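Local atomic coordinates of cellulose synthase 1 (PDB entry 4I86), a protein that is a bacterial cellulose synthase, represented here by its C-terminal regulatory PilZ domain, a cyclic di-GMP-binding module built as a small antiparallel beta barrel with a C-terminal helix. Residues T55-R60 / L70-I75; I27-V32 / S46-L51. One frame throughout, in Å; residues are numbered along the deposited sequence.

Both contacts belong to one PilZ domain and share one antiparallel sheet, with centres about 11 Å apart. Contact 2 comes first along the chain, bringing the start of strand 28-36 against the loop that follows strand 40-44; contact 1 comes next, as the hairpin of strands 55-63 and 66-77. The loop of contact 2 leads on into the first strand of contact 1. The two also meet directly: Trp-47 packs against Val-57 and Ile-74, and Leu-51 against Ile-74, so the loop of contact 2 places two side chains on the buried face of the hairpin. The centre of contact 1 lies about 6 Å from the centre of the chain, that of contact 2 about 12 Å, at the surface.

Contact 1 (T55-R60 / L70-I75); sequences TPVYIR and LPARII
Ile-74 sets its CG2 methyl against Thr-55, 3.6 Å from Thr-55 CB and 3.5 Å from Thr-55 O. With Ile-74 CG1 anti to the backbone N (chi1 -173°), CG2 falls between N and the carbonyl carbon and faces the partner strand. The same methyl meets Val-57 CG1 at 4.2 Å, the two side chains crossing obliquely. Next along this face, Val-57 CG2 lies beside Ala-72 CB at 3.9 Å, and Ile-59 CD1 reaches that CB from the other neighbouring pair at 4.2 Å; the small alanine thus sits between two larger branched residues. Leu-70 completes the apolar row and turns to Trp-86 and to Val-97 and Leu-100 of helix 91-105. On the opposite face, the Tyr-58 ring lies obliquely beside Pro-71, with CD1 4.0 Å from Pro-71 CA, and Arg-73 passes CG by Pro-56 CA at 4.0 Å before its guanidinium end leads away. Both prolines occupy non-hydrogen-bonded positions, where the missing N-H costs the pairing nothing. Thr-55 with Ile-74, Val-57 with Ala-72 and Ile-59 with Leu-70 each form two backbone hydrogen bonds. Val-57 N to Ala-72 O is 2.8 Å and nearly straight (169°), its donor raised above the carbonyl plane. This two-faced antiparallel hairpin, mostly apolar on the Val-57, Ile-59 and Ile-74 face and more exposed on that of Tyr-58 and Arg-73, is typical of the PilZ beta barrel.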
loop_
_atom_site.group_PDB
_atom_site.type_symbol
_atom_site.label_atom_id
_atom_site.label_comp_id
_atom_site.label_asym_id
_atom_site.label_seq_id
_atom_site.Cartn_x
_atom_site.Cartn_y
_atom_site.Cartn_z
ATOM N N THR A 55 11.300 -2.309 -3.514
ATOM C CA THR A 55 11.604 -3.180 -2.374
ATOM C C THR A 55 10.330 -3.800 -1.807
ATOM O O THR A 55 9.434 -3.075 -1.396
ATOM C CB THR A 55 12.308 -2.376 -1.250
ATOM O OG1 THR A 55 13.624 -2.014 -1.680
ATOM C CG2 THR A 55 12.396 -3.184 0.042
ATOM N N PRO A 56 10.260 -5.144 -1.776
ATOM C CA PRO A 56 9.045 -5.859 -1.368
ATOM C C PRO A 56 8.682 -5.673 0.099
ATOM O O PRO A 56 9.528 -5.795 0.999
ATOM C CB PRO A 56 9.359 -7.333 -1.672
ATOM C CG PRO A 56 10.822 -7.408 -1.844
ATOM C CD PRO A 56 11.295 -6.055 -2.291
ATOM N N VAL A 57 7.407 -5.367 0.318
ATOM C CA VAL A 57 6.867 -5.098 1.657
ATOM C C VAL A 57 5.479 -5.719 1.798
ATOM O O VAL A 57 4.915 -6.247 0.826
ATOM C CB VAL A 57 6.725 -3.576 1.935
ATOM C CG1 VAL A 57 8.059 -2.834 1.732
ATOM C CG2 VAL A 57 5.620 -2.963 1.069
ATOM N N TYR A 58 4.946 -5.671 3.014
ATOM C CA TYR A 58 3.563 -6.011 3.265
ATOM C C TYR A 58 2.931 -4.778 3.861
ATOM O O TYR A 58 3.541 -4.118 4.710
ATOM C CB TYR A 58 3.439 -7.215 4.221
ATOM C CG TYR A 58 4.033 -8.493 3.665
ATOM C CD1 TYR A 58 3.414 -9.163 2.623
ATOM C CD2 TYR A 58 5.212 -9.026 4.177
ATOM C CE1 TYR A 58 3.946 -10.329 2.101
ATOM C CE2 TYR A 58 5.756 -10.209 3.653
ATOM C CZ TYR A 58 5.112 -10.848 2.620
ATOM O OH TYR A 58 5.621 -12.012 2.088
ATOM N N ILE A 59 1.728 -4.450 3.392
ATOM C CA ILE A 59 0.969 -3.336 3.932
ATOM C C ILE A 59 -0.263 -3.885 4.646
ATOM O O ILE A 59 -0.981 -4.728 4.108
ATOM C CB ILE A 59 0.548 -2.349 2.822
ATOM C CG1 ILE A 59 1.790 -1.720 2.180
ATOM C CG2 ILE A 59 -0.368 -1.275 3.367
ATOM C CD1 ILE A 59 1.472 -0.679 1.161
ATOM N N ARG A 60 -0.474 -3.445 5.882
ATOM C CA ARG A 60 -1.618 -3.910 6.650
ATOM C C ARG A 60 -2.487 -2.728 7.051
ATOM O O ARG A 60 -1.987 -1.657 7.399
ATOM C CB ARG A 60 -1.155 -4.677 7.885
ATOM C CG ARG A 60 -2.289 -5.104 8.807
ATOM C CD ARG A 60 -1.795 -5.978 9.934
ATOM N NE ARG A 60 -2.919 -6.472 10.728
ATOM C CZ ARG A 60 -3.398 -5.855 11.804
ATOM N NH1 ARG A 60 -2.845 -4.722 12.216
ATOM N NH2 ARG A 60 -4.433 -6.371 12.462
ATOM N N LEU A 70 -1.753 -6.652 2.160
ATOM C CA LEU A 70 -1.446 -6.623 0.740
ATOM C C LEU A 70 0.052 -6.568 0.485
ATOM O O LEU A 70 0.720 -5.642 0.948
ATOM C CB LEU A 70 -2.131 -5.423 0.070
ATOM C CG LEU A 70 -3.614 -5.136 0.399
ATOM C CD1 LEU A 70 -3.742 -4.193 1.582
ATOM C CD2 LEU A 70 -4.299 -4.545 -0.813
ATOM N N PRO A 71 0.586 -7.546 -0.266
ATOM C CA PRO A 71 1.998 -7.460 -0.673
ATOM C C PRO A 71 2.177 -6.269 -1.597
ATOM O O PRO A 71 1.241 -5.882 -2.310
ATOM C CB PRO A 71 2.238 -8.754 -1.471
ATOM C CG PRO A 71 1.110 -9.657 -1.100
ATOM C CD PRO A 71 -0.069 -8.745 -0.811
ATOM N N ALA A 72 3.368 -5.690 -1.590
ATOM C CA ALA A 72 3.616 -4.528 -2.417
ATOM C C ALA A 72 5.103 -4.334 -2.584
ATOM O O ALA A 72 5.913 -5.117 -2.076
ATOM C CB ALA A 72 2.959 -3.277 -1.823
ATOM N N ARG A 73 5.449 -3.295 -3.325
ATOM C CA ARG A 73 6.830 -2.895 -3.487
ATOM C C ARG A 73 6.909 -1.403 -3.193
ATOM O O ARG A 73 6.170 -0.630 -3.795
ATOM C CB ARG A 73 7.302 -3.217 -4.917
ATOM C CG ARG A 73 7.929 -4.612 -5.048
ATOM C CD ARG A 73 8.369 -4.970 -6.459
ATOM N NE ARG A 73 7.269 -5.517 -7.253
ATOM C CZ ARG A 73 7.416 -6.210 -8.384
ATOM N NH1 ARG A 73 8.631 -6.464 -8.872
ATOM N NH2 ARG A 73 6.337 -6.658 -9.023
ATOM N N ILE A 74 7.753 -0.994 -2.243
ATOM C CA ILE A 74 7.981 0.438 -2.080
ATOM C C ILE A 74 8.907 0.878 -3.216
ATOM O O ILE A 74 9.908 0.216 -3.505
ATOM C CB ILE A 74 8.535 0.844 -0.669
ATOM C CG1 ILE A 74 8.586 2.378 -0.545
ATOM C CG2 ILE A 74 9.905 0.224 -0.408
ATOM C CD1 ILE A 74 8.625 2.900 0.880
ATOM N N ILE A 75 8.551 1.962 -3.897
ATOM C CA ILE A 75 9.330 2.372 -5.061
ATOM C C ILE A 75 10.008 3.729 -4.858
ATOM O O ILE A 75 11.017 4.023 -5.496
ATOM C CB ILE A 75 8.479 2.370 -6.368
ATOM C CG1 ILE A 75 7.275 3.304 -6.245
ATOM C CG2 ILE A 75 8.024 0.944 -6.719
ATOM C CD1 ILE A 75 6.605 3.638 -7.586
#

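Contact 2 (I27-V32 / S46-L51)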
loop_
_atom_site.group_PDB
_atom_site.type_symbol
_atom_site.label_atom_id
_atom_site.label_comp_id
_atom_site.label_asym_id
_atom_site.label_seq_id
_atom_site.Cartn_x
_atom_site.Cartn_y
_atom_site.Cartn_z
ATOM N N ILE A 27 12.477 -3.961 8.883
ATOM C CA ILE A 27 11.882 -2.628 8.985
ATOM C C ILE A 27 10.364 -2.701 9.141
ATOM O O ILE A 27 9.687 -3.463 8.439
ATOM C CB ILE A 27 12.236 -1.754 7.760
ATOM C CG1 ILE A 27 13.758 -1.633 7.603
ATOM C CG2 ILE A 27 11.593 -0.381 7.875
ATOM C CD1 ILE A 27 14.196 -0.988 6.289
ATOM N N ILE A 28 9.842 -1.905 10.069
ATOM C CA ILE A 28 8.410 -1.808 10.322
ATOM C C ILE A 28 8.050 -0.383 10.704
ATOM O O ILE A 28 8.607 0.165 11.666
ATOM C CB ILE A 28 7.964 -2.705 11.484
ATOM C CG1 ILE A 28 8.249 -4.180 11.184
ATOM C CG2 ILE A 28 6.483 -2.472 11.792
ATOM C CD1 ILE A 28 7.738 -5.090 12.270
ATOM N N VAL A 29 7.121 0.219 9.961
ATOM C CA VAL A 29 6.706 1.585 10.264
ATOM C C VAL A 29 5.205 1.713 10.177
ATOM O O VAL A 29 4.526 0.829 9.651
ATOM C CB VAL A 29 7.363 2.624 9.313
ATOM C CG1 VAL A 29 8.879 2.444 9.284
ATOM C CG2 VAL A 29 6.785 2.487 7.903
ATOM N N THR A 30 4.698 2.826 10.695
ATOM C CA THR A 30 3.277 3.124 10.695
ATOM C C THR A 30 3.083 4.440 9.944
ATOM O O THR A 30 4.040 5.192 9.774
ATOM C CB THR A 30 2.761 3.222 12.154
ATOM O OG1 THR A 30 3.002 1.969 12.816
ATOM C CG2 THR A 30 1.277 3.516 12.193
ATOM N N GLY A 31 1.859 4.713 9.487
ATOM C CA GLY A 31 1.573 5.904 8.698
ATOM C C GLY A 31 0.096 6.028 8.391
ATOM O O GLY A 31 -0.702 5.248 8.913
ATOM N N VAL A 32 -0.286 7.022 7.581
ATOM C CA VAL A 32 -1.641 7.084 7.053
ATOM C C VAL A 32 -1.593 7.222 5.543
ATOM O O VAL A 32 -0.643 7.781 4.986
ATOM C CB VAL A 32 -2.492 8.249 7.647
ATOM C CG1 VAL A 32 -2.789 8.017 9.123
ATOM C CG2 VAL A 32 -1.804 9.591 7.424
ATOM N N SER A 46 7.508 7.709 7.193
ATOM C CA SER A 46 8.952 7.914 7.127
ATOM C C SER A 46 9.704 6.587 7.097
ATOM O O SER A 46 9.740 5.860 8.094
ATOM C CB SER A 46 9.431 8.782 8.297
ATOM O OG SER A 46 8.684 9.994 8.370
ATOM N N TRP A 47 10.299 6.284 5.944
ATOM C CA TRP A 47 11.077 5.060 5.729
ATOM C C TRP A 47 12.533 5.274 6.162
ATOM O O TRP A 47 13.201 6.190 5.672
ATOM C CB TRP A 47 11.004 4.668 4.246
ATOM C CG TRP A 47 11.427 3.257 3.909
ATOM C CD1 TRP A 47 12.540 2.880 3.215
ATOM C CD2 TRP A 47 10.726 2.042 4.233
ATOM N NE1 TRP A 47 12.583 1.508 3.097
ATOM C CE2 TRP A 47 11.480 0.972 3.707
ATOM C CE3 TRP A 47 9.536 1.759 4.914
ATOM C CZ2 TRP A 47 11.082 -0.362 3.842
ATOM C CZ3 TRP A 47 9.144 0.436 5.051
ATOM C CH2 TRP A 47 9.912 -0.606 4.515
ATOM N N PRO A 48 13.032 4.418 7.076
ATOM C CA PRO A 48 14.331 4.600 7.743
ATOM C C PRO A 48 15.526 4.009 6.997
ATOM O O PRO A 48 16.445 3.498 7.635
ATOM C CB PRO A 48 14.147 3.828 9.051
ATOM C CG PRO A 48 13.261 2.682 8.643
ATOM C CD PRO A 48 12.293 3.263 7.624
ATOM N N ALA A 49 15.515 4.062 5.676
ATOM C CA ALA A 49 16.666 3.622 4.908
ATOM C C ALA A 49 16.594 4.222 3.521
ATOM O O ALA A 49 15.548 4.721 3.108
ATOM C CB ALA A 49 16.715 2.103 4.837
ATOM N N LYS A 50 17.716 4.191 2.811
ATOM C CA LYS A 50 17.724 4.643 1.434
ATOM C C LYS A 50 17.320 3.496 0.535
ATOM O O LYS A 50 17.805 2.371 0.679
ATOM C CB LYS A 50 19.084 5.213 1.027
ATOM C CG LYS A 50 19.206 6.696 1.332
ATOM C CD LYS A 50 17.956 7.428 0.846
ATOM C CE LYS A 50 18.102 8.940 0.951
ATOM N NZ LYS A 50 16.888 9.641 0.437
ATOM N N LEU A 51 16.399 3.786 -0.373
ATOM C CA LEU A 51 15.904 2.780 -1.289
ATOM C C LEU A 51 16.915 2.539 -2.398
ATOM O O LEU A 51 17.251 3.468 -3.138
ATOM C CB LEU A 51 14.590 3.252 -1.914
ATOM C CG LEU A 51 13.339 2.414 -1.675
ATOM C CD1 LEU A 51 13.657 1.210 -0.791
ATOM C CD2 LEU A 51 12.251 3.276 -1.057
#
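On the surface of the PilZ domain, the loop after strand 40-44 folds over the start of strand 28-36, so that Ile-27 and Val-29 meet Trp-47 and Pro-48 without any hydrogen bond between the segments. Ile-27 CG2, anti to its own backbone N, lies over the face of the indole: it is 3.9 Å from the centroid of the Trp-47 six-membered ring, 16° off the normal, a CH-pi contact. Pro-48 CD covers the same face nearer the rim, and Pro-48 CG closes on Ile-27 CG2 at 3.6 Å, the two side chains running alongside in opposite directions. Ile-27 CD1 runs on to Trp-47 CZ2 (4.0 Å) and Ala-49 CB (4.2 Å). Val-29 comes to the indole differently: its CG2 sits at the edge, close to the ring plane, 4.1 Å from Trp-47 CE3. Its other methyl, CG1, meets Pro-48 CD tip to tip at 3.9 Å and touches Ser-46 O at 3.7 Å. The indole also packs on Val-20, Ile-74 and Ala-77. Asn-22 OD1 takes the N-H of Ile-27. The result is a surface apolar cluster with a CH-pi contact at its centre, joining the loop 45-54 to a strand of the antiparallel PilZ barrel.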